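Local coordinates for putative endo-1,4-beta-xylanase (Bacteroides thetaiotaomicron VPI-5482, PDB 5MSX), which probably hydrolyses glycosidic bonds in plant pectin as a calcium-binding member of glycoside hydrolase family 43, at residues Met33-Ser38 / Thr284-Tyr289; Gly254-Gly259 / Tyr276-Arg281; Asn27-Asp32 / Thr288-Leu293; Tyr49-Gly54 / Tyr91-Lys96. One frame throughout, in Å; residues are numbered along the deposited sequence.

Interaction 1: Met33-Ser38 / Thr284-Tyr289. With EDO (1,2-ethanediol), chain U; EDO (1,2-ethanediol), chain B.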
# COMPACT_ATOMS: atom_id res chain seq x y z
N MET C 33 -17.71 30.70 -6.04
CA MET C 33 -17.49 30.87 -4.64
C MET C 33 -16.97 29.55 -4.07
O MET C 33 -17.69 28.55 -4.05
CB MET C 33 -18.79 31.34 -3.97
CG MET C 33 -19.12 32.76 -4.42
SD MET C 33 -20.60 33.43 -3.67
CE MET C 33 -20.49 35.16 -4.15
N ILE C 34 -15.68 29.56 -3.72
CA ILE C 34 -15.02 28.42 -3.14
C ILE C 34 -14.21 28.84 -1.91
O ILE C 34 -13.76 30.00 -1.81
CB ILE C 34 -14.12 27.67 -4.15
CG1 ILE C 34 -12.96 28.54 -4.66
CG2 ILE C 34 -14.97 27.15 -5.31
CD1 ILE C 34 -11.78 27.71 -5.13
N ALA C 35 -14.07 27.90 -0.99
CA ALA C 35 -13.33 28.08 0.23
C ALA C 35 -12.58 26.79 0.60
O ALA C 35 -12.81 25.72 0.02
CB ALA C 35 -14.29 28.45 1.35
N ASP C 36 -11.69 26.90 1.58
CA ASP C 36 -11.03 25.76 2.18
C ASP C 36 -10.24 24.97 1.11
O ASP C 36 -10.24 23.74 1.12
CB ASP C 36 -12.04 24.82 2.88
CG ASP C 36 -13.10 25.55 3.74
OD1 ASP C 36 -12.79 26.55 4.43
OD2 ASP C 36 -14.25 25.04 3.77
N ALA C 37 -9.58 25.69 0.21
CA ALA C 37 -9.04 25.10 -1.01
C ALA C 37 -7.77 24.29 -0.77
O ALA C 37 -6.93 24.64 0.08
CB ALA C 37 -8.77 26.18 -2.04
N SER C 38 -7.65 23.20 -1.52
CA SER C 38 -6.48 22.35 -1.54
C SER C 38 -6.04 22.33 -2.96
O SER C 38 -6.75 21.82 -3.81
CB SER C 38 -6.82 20.93 -1.08
OG SER C 38 -7.11 20.93 0.31
N THR C 284 -21.29 31.88 3.77
CA THR C 284 -20.66 30.98 2.81
C THR C 284 -20.76 31.56 1.41
O THR C 284 -21.27 30.92 0.50
CB THR C 284 -21.34 29.58 2.85
OG1 THR C 284 -22.75 29.76 2.80
CG2 THR C 284 -21.01 28.84 4.12
N ASN C 285 -20.30 32.79 1.24
CA ASN C 285 -20.18 33.43 -0.05
C ASN C 285 -18.75 33.96 -0.14
O ASN C 285 -18.51 35.15 -0.27
CB ASN C 285 -21.21 34.55 -0.20
CG ASN C 285 -22.63 34.06 -0.03
OD1 ASN C 285 -23.09 33.23 -0.78
ND2 ASN C 285 -23.30 34.53 0.99
N ARG C 286 -17.80 33.05 -0.04
CA ARG C 286 -16.38 33.37 -0.01
C ARG C 286 -15.78 33.06 -1.38
O ARG C 286 -16.31 32.26 -2.13
CB ARG C 286 -15.70 32.55 1.08
CG ARG C 286 -16.28 32.81 2.46
CD ARG C 286 -15.99 31.71 3.47
NE ARG C 286 -16.63 30.43 3.13
CZ ARG C 286 -16.54 29.35 3.90
NH1 ARG C 286 -15.85 29.39 5.03
NH2 ARG C 286 -17.14 28.22 3.56
N GLN C 287 -14.67 33.71 -1.69
CA GLN C 287 -13.84 33.33 -2.82
C GLN C 287 -12.43 33.10 -2.34
O GLN C 287 -12.11 33.42 -1.17
CB GLN C 287 -13.90 34.38 -3.93
CG GLN C 287 -15.23 34.36 -4.65
CD GLN C 287 -15.20 35.23 -5.90
OE1 GLN C 287 -15.18 36.45 -5.80
NE2 GLN C 287 -15.19 34.61 -7.07
N THR C 288 -11.60 32.52 -3.22
CA THR C 288 -10.23 32.07 -2.89
C THR C 288 -9.25 32.86 -3.72
O THR C 288 -9.51 33.14 -4.91
CB THR C 288 -10.04 30.55 -3.05
OG1 THR C 288 -10.77 29.87 -2.02
CG2 THR C 288 -8.55 30.12 -2.91
N TYR C 289 -8.16 33.28 -3.08
CA TYR C 289 -7.11 34.09 -3.68
C TYR C 289 -5.76 33.42 -3.44
O TYR C 289 -5.61 32.65 -2.48
CB TYR C 289 -7.09 35.49 -3.05
CG TYR C 289 -8.41 36.21 -3.28
CD1 TYR C 289 -9.50 35.97 -2.45
CD2 TYR C 289 -8.60 37.04 -4.36
CE1 TYR C 289 -10.71 36.58 -2.67
CE2 TYR C 289 -9.83 37.68 -4.58
CZ TYR C 289 -10.89 37.43 -3.73
OH TYR C 289 -12.13 38.05 -3.89
C1 EDO U . -17.06 25.51 7.24
O1 EDO U . -15.81 25.97 7.77
C2 EDO U . -16.92 25.20 5.77
O2 EDO U . -15.99 26.10 5.19
C1 EDO B . -26.26 34.19 2.61
O1 EDO B . -26.31 33.96 1.19
C2 EDO B . -26.40 32.87 3.36
O2 EDO B . -25.94 31.75 2.59
O HOH W 1 -9.38 28.64 0.29
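M33 runs along the chain at N285 and R286, and its side chain can be followed outward. CB lies 3.2 Å from the carbonyl O of R286, and CG remains near that oxygen, at 3.7 Å. SD then comes to 3.6 Å from CA of N285, and CE ends near CB of the same residue, at 4.1 Å. With CG anti to its own carbonyl carbon (chi1 -69°) and the chain extended beyond, the side chain passes from O of R286 at CB and CG to N285 at SD and CE. R286 works differently: CB of A35 lies over one face of its guanidinium, toward the rim and 3.5 Å from CZ, while NH2 donates to O2 of an ethanediol at 2.9 Å. That hydroxyl also bonds to OD2 of D36, the predicted proton acceptor, at a suspiciously short distance. D36 OD1 sits 4.2 Å from R286 NH1, well out of the guanidinium plane, so only charge links the two directly. Further along, OG1 of T288 is 3.0 Å from O of I34 and also bonds a water that accepts from A37 N. The chemistry implies a polar patch beside D36, where R286, held by a salt bridge from NE to D53, shares one diol hydroxyl with the aspartate.

Interaction 2: Gly254-Gly259 / Tyr276-Arg281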
# COMPACT_ATOMS: atom_id res chain seq x y z
N GLY C 254 -8.32 46.30 1.63
CA GLY C 254 -9.70 45.76 1.62
C GLY C 254 -9.73 44.22 1.53
O GLY C 254 -10.53 43.65 0.77
N ILE C 255 -8.85 43.56 2.30
CA ILE C 255 -8.77 42.08 2.33
C ILE C 255 -9.02 41.58 3.74
O ILE C 255 -8.19 41.77 4.61
CB ILE C 255 -7.42 41.58 1.77
CG1 ILE C 255 -7.31 41.99 0.29
CG2 ILE C 255 -7.28 40.05 1.92
CD1 ILE C 255 -5.89 41.95 -0.26
N PHE C 256 -10.19 40.98 3.94
CA PHE C 256 -10.71 40.63 5.26
C PHE C 256 -10.73 39.11 5.50
O PHE C 256 -11.24 38.35 4.68
CB PHE C 256 -12.14 41.17 5.40
CG PHE C 256 -12.22 42.67 5.41
CD1 PHE C 256 -12.34 43.38 4.22
CD2 PHE C 256 -12.15 43.38 6.60
CE1 PHE C 256 -12.41 44.78 4.22
CE2 PHE C 256 -12.20 44.77 6.61
CZ PHE C 256 -12.35 45.47 5.42
N GLY C 257 -10.17 38.70 6.64
CA GLY C 257 -10.32 37.34 7.13
C GLY C 257 -9.69 36.32 6.20
O GLY C 257 -10.41 35.46 5.68
N PRO C 258 -8.37 36.44 5.96
CA PRO C 258 -7.62 35.49 5.12
C PRO C 258 -7.41 34.15 5.80
O PRO C 258 -6.35 33.89 6.40
CB PRO C 258 -6.30 36.21 4.85
CG PRO C 258 -6.10 37.03 6.03
CD PRO C 258 -7.49 37.54 6.40
N GLY C 259 -8.41 33.28 5.67
CA GLY C 259 -8.41 31.99 6.34
C GLY C 259 -8.24 30.74 5.50
O GLY C 259 -7.60 30.74 4.46
N TYR C 276 -5.88 31.25 0.05
CA TYR C 276 -6.72 31.53 1.22
C TYR C 276 -8.14 31.95 0.80
O TYR C 276 -8.36 32.52 -0.25
CB TYR C 276 -6.10 32.61 2.09
CG TYR C 276 -5.86 33.92 1.35
CD1 TYR C 276 -4.74 34.09 0.54
CD2 TYR C 276 -6.76 34.98 1.46
CE1 TYR C 276 -4.53 35.28 -0.14
CE2 TYR C 276 -6.55 36.17 0.77
CZ TYR C 276 -5.43 36.32 -0.02
OH TYR C 276 -5.20 37.51 -0.70
N LEU C 277 -9.09 31.65 1.66
CA LEU C 277 -10.43 32.20 1.49
C LEU C 277 -10.43 33.64 2.00
O LEU C 277 -9.55 34.01 2.80
CB LEU C 277 -11.48 31.33 2.20
CG LEU C 277 -11.51 31.38 3.73
CD1 LEU C 277 -12.21 32.63 4.28
CD2 LEU C 277 -12.18 30.11 4.28
N GLU C 278 -11.44 34.41 1.56
CA GLU C 278 -11.61 35.79 1.95
C GLU C 278 -13.09 35.98 2.32
O GLU C 278 -13.95 35.27 1.79
CB GLU C 278 -11.15 36.74 0.82
CG GLU C 278 -10.84 38.19 1.26
CD GLU C 278 -12.04 39.16 1.16
OE1 GLU C 278 -11.90 40.33 1.63
OE2 GLU C 278 -13.13 38.76 0.59
N PHE C 279 -13.34 36.83 3.31
CA PHE C 279 -14.70 37.07 3.87
C PHE C 279 -15.83 37.19 2.82
O PHE C 279 -16.94 36.68 3.01
CB PHE C 279 -14.69 38.31 4.80
CG PHE C 279 -16.04 38.63 5.40
CD1 PHE C 279 -16.54 37.87 6.46
CD2 PHE C 279 -16.81 39.68 4.90
CE1 PHE C 279 -17.77 38.16 7.01
CE2 PHE C 279 -18.05 39.98 5.45
CZ PHE C 279 -18.53 39.22 6.51
N GLY C 280 -15.53 37.86 1.71
CA GLY C 280 -16.42 37.92 0.58
C GLY C 280 -17.71 38.65 0.89
O GLY C 280 -17.70 39.76 1.45
N ARG C 281 -18.83 38.01 0.53
CA ARG C 281 -20.14 38.59 0.72
C ARG C 281 -20.81 38.08 2.00
O ARG C 281 -22.05 38.08 2.06
CB ARG C 281 -21.03 38.33 -0.50
CG ARG C 281 -20.58 39.00 -1.78
CD ARG C 281 -19.46 38.25 -2.48
NE ARG C 281 -19.35 38.60 -3.88
CZ ARG C 281 -18.28 38.36 -4.64
NH1 ARG C 281 -17.22 37.71 -4.17
NH2 ARG C 281 -18.28 38.75 -5.90
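P258 and I255 are the two bumps that the loop 254-259 presses on the ring of Y276. CB of P258, the centre of an inverse gamma turn, comes to 3.6 Å from CD2 of Y276, and CG2 of I255 approaches CE2 of Y276 at 4.1 Å, crossing the tyrosine at about a right angle. With CG between the backbone N and the carbonyl carbon (chi1 58°), the Y276 ring is turned toward both. At L277 the fit is reversed: its CD1 lies 3.6 Å from O of G257, where G259 has no side chain to meet it. G257 spares CB of F279 a neighbour, and CB of F256 meets that CB at 3.9 Å before the rings diverge. E278, bent at chi2, lies beside F256, pointing the same way, carboxylate and ring planes 65° apart; OE1 takes the N-H of F256 at 2.9 Å, almost straight, on its anti side and 25° out of the carboxylate plane, while OE2 receives G280 N from above that plane. F279 N donates to F256 O at 2.9 Å. OE1 also pairs with R349, so an alanine here would probably strand the F256 amide without its acceptor and take one carboxylate partner from R349. The loop leads to H260, seen to bind calcium in this protein though not in this chain, then into the next sheet, as between blades of the family 43 five-bladed beta-propeller.

Interaction 3: Asn27-Asp32 / Thr288-Leu293. With EDO (1,2-ethanediol), chain D.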
# COMPACT_ATOMS: atom_id res chain seq x y z
N ASN C 27 -9.47 39.83 -8.50
CA ASN C 27 -9.36 38.65 -9.37
C ASN C 27 -9.14 37.35 -8.58
O ASN C 27 -8.01 36.92 -8.36
CB ASN C 27 -8.28 38.84 -10.45
CG ASN C 27 -8.47 37.87 -11.65
OD1 ASN C 27 -9.49 37.16 -11.80
ND2 ASN C 27 -7.44 37.80 -12.49
N ALA C 28 -10.24 36.75 -8.15
CA ALA C 28 -10.21 35.47 -7.43
C ALA C 28 -9.58 34.37 -8.31
O ALA C 28 -9.53 34.50 -9.56
CB ALA C 28 -11.62 35.09 -7.01
N LEU C 29 -9.12 33.29 -7.70
CA LEU C 29 -8.49 32.23 -8.45
C LEU C 29 -9.49 31.54 -9.40
O LEU C 29 -9.23 31.39 -10.59
CB LEU C 29 -7.84 31.21 -7.53
CG LEU C 29 -7.20 29.99 -8.21
CD1 LEU C 29 -6.08 30.45 -9.11
CD2 LEU C 29 -6.77 28.98 -7.18
N ILE C 30 -10.64 31.19 -8.86
CA ILE C 30 -11.66 30.38 -9.53
C ILE C 30 -12.90 31.24 -9.73
O ILE C 30 -13.19 32.09 -8.88
CB ILE C 30 -12.04 29.17 -8.64
CG1 ILE C 30 -10.83 28.24 -8.47
CG2 ILE C 30 -13.23 28.39 -9.17
CD1 ILE C 30 -10.29 27.66 -9.74
N PRO C 31 -13.62 31.04 -10.86
CA PRO C 31 -14.90 31.77 -11.12
C PRO C 31 -16.09 31.07 -10.47
O PRO C 31 -16.97 30.55 -11.13
CB PRO C 31 -15.00 31.80 -12.64
CG PRO C 31 -14.22 30.62 -13.09
CD PRO C 31 -13.12 30.39 -12.09
N ASP C 32 -16.05 31.03 -9.16
CA ASP C 32 -17.10 30.50 -8.37
C ASP C 32 -16.79 30.96 -6.94
O ASP C 32 -15.75 31.56 -6.69
CB ASP C 32 -17.15 28.95 -8.48
CG ASP C 32 -18.50 28.34 -8.07
OD1 ASP C 32 -19.41 29.10 -7.66
OD2 ASP C 32 -18.62 27.09 -8.09
N THR C 288 -11.60 32.52 -3.22
CA THR C 288 -10.23 32.07 -2.89
C THR C 288 -9.25 32.86 -3.72
O THR C 288 -9.51 33.14 -4.91
CB THR C 288 -10.04 30.55 -3.05
OG1 THR C 288 -10.77 29.87 -2.02
CG2 THR C 288 -8.55 30.12 -2.91
N TYR C 289 -8.16 33.28 -3.08
CA TYR C 289 -7.11 34.09 -3.68
C TYR C 289 -5.76 33.42 -3.44
O TYR C 289 -5.61 32.65 -2.48
CB TYR C 289 -7.09 35.49 -3.05
CG TYR C 289 -8.41 36.21 -3.28
CD1 TYR C 289 -9.50 35.97 -2.45
CD2 TYR C 289 -8.60 37.04 -4.36
CE1 TYR C 289 -10.71 36.58 -2.67
CE2 TYR C 289 -9.83 37.68 -4.58
CZ TYR C 289 -10.89 37.43 -3.73
OH TYR C 289 -12.13 38.05 -3.89
N VAL C 290 -4.78 33.77 -4.26
CA VAL C 290 -3.41 33.18 -4.18
C VAL C 290 -2.38 34.32 -4.18
O VAL C 290 -2.48 35.29 -4.97
CB VAL C 290 -3.14 32.17 -5.34
CG1 VAL C 290 -1.73 31.57 -5.26
CG2 VAL C 290 -4.14 31.02 -5.29
N ASN C 291 -1.39 34.21 -3.29
CA ASN C 291 -0.20 35.08 -3.30
C ASN C 291 1.03 34.26 -3.05
O ASN C 291 0.95 33.13 -2.54
CB ASN C 291 -0.28 36.14 -2.20
CG ASN C 291 -1.24 37.24 -2.53
OD1 ASN C 291 -1.04 37.99 -3.51
ND2 ASN C 291 -2.30 37.31 -1.76
N GLN C 292 2.17 34.85 -3.34
CA GLN C 292 3.47 34.23 -3.02
C GLN C 292 3.72 34.07 -1.52
O GLN C 292 3.28 34.90 -0.73
CB GLN C 292 4.63 35.07 -3.58
CG GLN C 292 4.65 35.14 -5.09
CD GLN C 292 5.70 36.14 -5.58
OE1 GLN C 292 5.73 37.30 -5.19
NE2 GLN C 292 6.57 35.67 -6.43
N LEU C 293 4.41 32.99 -1.17
CA LEU C 293 4.85 32.72 0.18
C LEU C 293 6.39 32.65 0.13
O LEU C 293 6.97 31.90 -0.66
CB LEU C 293 4.25 31.41 0.70
CG LEU C 293 4.66 31.10 2.16
CD1 LEU C 293 3.54 31.49 3.08
CD2 LEU C 293 4.99 29.66 2.35
C1 EDO D . 5.93 36.54 1.58
O1 EDO D . 5.22 35.59 2.40
C2 EDO D . 5.16 37.71 0.99
O2 EDO D . 4.01 37.28 0.19
O HOH W 2 -6.01 35.72 -6.45
O HOH W 3 -12.81 31.81 -6.00
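L29 gives its backbone N-H to O of T288, a nearly straight bond of 2.8 Å (174°) and the one direct hydrogen bond between the two segments. Around it sit the apolar contacts. CA of A28 rests 3.6 Å from CE2 of Y289, with CB of A28 at 4.0 Å from the same carbon. On the other flank CD2 of L29 meets CG2 of V290 at 3.8 Å; with CG anti to the backbone N (chi1 177°), the leucine reaches V290, the two side chains meeting at an oblique angle. Two waters add bridged backbone links: one takes V290 N and gives to N27 O, the other takes T288 N at 3.1 Å and gives to I30 O at 2.9 Å. Further out, the hydroxyl of Y289 is tied to the backbone O of F25, which fixes the far end of the ring. N363 bonds OD1 of N27 and O of A28, while F73 and W76 pack on L29. The lead-in to the first sheet thus lies along the last strand of the last propeller sheet, bringing the two ends of the catalytic fold together, as expected for ring closure in the beta-propeller of family 43 enzymes.

Interaction 4: Tyr49-Gly54 / Tyr91-Lys96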
# COMPACT_ATOMS: atom_id res chain seq x y z
N TYR C 49 -9.29 21.26 -5.25
CA TYR C 49 -10.36 20.66 -4.51
C TYR C 49 -10.77 21.63 -3.39
O TYR C 49 -9.94 22.02 -2.56
CB TYR C 49 -9.86 19.37 -3.86
CG TYR C 49 -9.35 18.30 -4.82
CD1 TYR C 49 -10.24 17.39 -5.42
CD2 TYR C 49 -7.99 18.15 -5.08
CE1 TYR C 49 -9.78 16.38 -6.26
CE2 TYR C 49 -7.54 17.15 -5.93
CZ TYR C 49 -8.43 16.26 -6.50
OH TYR C 49 -7.97 15.26 -7.34
N ALA C 50 -12.04 21.96 -3.30
CA ALA C 50 -12.48 22.99 -2.36
C ALA C 50 -13.91 22.73 -1.91
O ALA C 50 -14.60 21.87 -2.47
CB ALA C 50 -12.36 24.37 -3.01
N THR C 51 -14.31 23.43 -0.85
CA THR C 51 -15.71 23.58 -0.51
C THR C 51 -16.36 24.51 -1.56
O THR C 51 -15.86 25.62 -1.82
CB THR C 51 -15.87 24.24 0.87
OG1 THR C 51 -15.13 23.52 1.85
CG2 THR C 51 -17.37 24.37 1.28
N THR C 52 -17.49 24.08 -2.14
CA THR C 52 -18.24 24.95 -3.01
C THR C 52 -19.28 25.73 -2.16
O THR C 52 -20.07 25.16 -1.43
CB THR C 52 -18.87 24.16 -4.17
OG1 THR C 52 -17.82 23.55 -4.97
CG2 THR C 52 -19.73 25.10 -5.04
N ASP C 53 -19.21 27.06 -2.25
CA ASP C 53 -19.99 28.03 -1.44
C ASP C 53 -21.14 28.53 -2.36
O ASP C 53 -21.32 28.03 -3.46
CB ASP C 53 -19.05 29.22 -1.04
CG ASP C 53 -18.62 29.23 0.44
OD1 ASP C 53 -18.66 28.18 1.16
OD2 ASP C 53 -18.22 30.35 0.89
N GLY C 54 -21.88 29.56 -1.95
CA GLY C 54 -22.83 30.24 -2.83
C GLY C 54 -24.18 29.50 -2.95
O GLY C 54 -24.94 29.81 -3.86
N TYR C 91 -20.50 18.93 1.79
CA TYR C 91 -19.15 18.52 1.44
C TYR C 91 -18.20 19.68 1.73
O TYR C 91 -18.29 20.70 1.08
CB TYR C 91 -19.13 18.16 -0.05
CG TYR C 91 -17.86 17.48 -0.46
CD1 TYR C 91 -17.75 16.09 -0.39
CD2 TYR C 91 -16.76 18.21 -0.93
CE1 TYR C 91 -16.58 15.45 -0.78
CE2 TYR C 91 -15.59 17.56 -1.32
CZ TYR C 91 -15.51 16.18 -1.24
OH TYR C 91 -14.38 15.50 -1.62
N TRP C 92 -17.35 19.51 2.71
CA TRP C 92 -16.43 20.50 3.18
C TRP C 92 -14.98 20.05 3.15
O TRP C 92 -14.65 18.90 3.52
CB TRP C 92 -16.69 20.81 4.65
CG TRP C 92 -17.95 21.53 4.94
CD1 TRP C 92 -18.76 22.17 4.06
CD2 TRP C 92 -18.52 21.72 6.23
NE1 TRP C 92 -19.80 22.74 4.72
CE2 TRP C 92 -19.67 22.48 6.06
CE3 TRP C 92 -18.13 21.33 7.52
CZ2 TRP C 92 -20.50 22.85 7.13
CZ3 TRP C 92 -18.94 21.67 8.59
CH2 TRP C 92 -20.12 22.44 8.39
N ALA C 93 -14.14 21.01 2.77
CA ALA C 93 -12.74 21.04 3.16
C ALA C 93 -11.97 19.73 2.84
O ALA C 93 -11.36 19.12 3.69
CB ALA C 93 -12.65 21.42 4.63
N PRO C 94 -12.02 19.30 1.58
CA PRO C 94 -11.23 18.14 1.19
C PRO C 94 -9.73 18.44 1.30
O PRO C 94 -9.28 19.58 1.01
CB PRO C 94 -11.57 17.95 -0.29
CG PRO C 94 -11.96 19.30 -0.75
CD PRO C 94 -12.57 20.01 0.43
N SER C 95 -8.99 17.39 1.65
CA SER C 95 -7.54 17.43 1.64
C SER C 95 -7.06 17.51 0.22
O SER C 95 -7.85 17.51 -0.73
CB SER C 95 -7.00 16.16 2.31
OG SER C 95 -7.34 15.02 1.52
N LYS C 96 -5.75 17.60 0.05
CA LYS C 96 -5.11 17.25 -1.22
C LYS C 96 -5.34 15.77 -1.56
O LYS C 96 -5.64 14.96 -0.68
CB LYS C 96 -3.64 17.56 -1.18
CG LYS C 96 -3.42 19.05 -1.31
CD LYS C 96 -1.99 19.45 -1.22
CE LYS C 96 -1.96 20.89 -0.71
NZ LYS C 96 -0.61 21.38 -0.87
O HOH W 4 -18.54 21.48 -1.36
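T51 and W92 lie side by side and point the same way, and the threonine divides its two branches between polar and apolar work. OG1, anti to the carbonyl carbon (chi1 -54°), accepts the N-H of A93 at 2.9 Å with an angle of 154°. CG2, anti to the backbone N, comes to 3.8 Å from CD1 of the indole, meeting the ring obliquely, with O of Y91 also close by. The same hydroxyl is hydrogen-bonded to OD2 of D36, the predicted proton acceptor, so the A93 N-H probably helps set how T51 meets D36. A valine in its place would probably leave the A93 amide without its acceptor and D36 without one of its hydrogen-bond partners. Family 43 enzymes are five-bladed beta-propellers, and here strand 45-52 of one antiparallel sheet faces strand 91-92, which opens the next, with A93 touching D154 on the side of the predicted active site. P94 makes the second side-chain contact: the corner of its ring, CG, is set against the peptide between Y49 and A50, 3.7 Å from N of A50, and touches CB of Y49 at 3.8 Å. The tyrosine ring leads away from the proline, to Y82, which it meets edge-to-face, and, through its hydroxyl, to the backbone O of P122. One residue on from T51, a water accepts from T52 N at 2.9 Å and donates to O of Y91 at 2.6 Å.

In the fold
All four contacts are largely buried and none is a surface contact, though a few residues, such as N285, R286, L29 and W92, are partly exposed. Interactions 1 and 3 share T288 and Y289 on strand 287-293, and interaction 2 uses its neighbour, strand 272-278, in the same sheet. Interaction 4 joins interaction 1 through the sheet where strand 45-52 pairs with 34-35 and 37-42; D36 and T51 meet between them. Interactions 2 and 4 do not touch, their centres about 16 Å apart. Interaction 1 brings charge and hydroxyls to D36, and 4 adds a single threonine hydroxyl amid proline and indole packing, whereas 3 relies on backbone, water and aliphatic contacts and 2 combines a buried carboxylate with a tyrosine-proline fit.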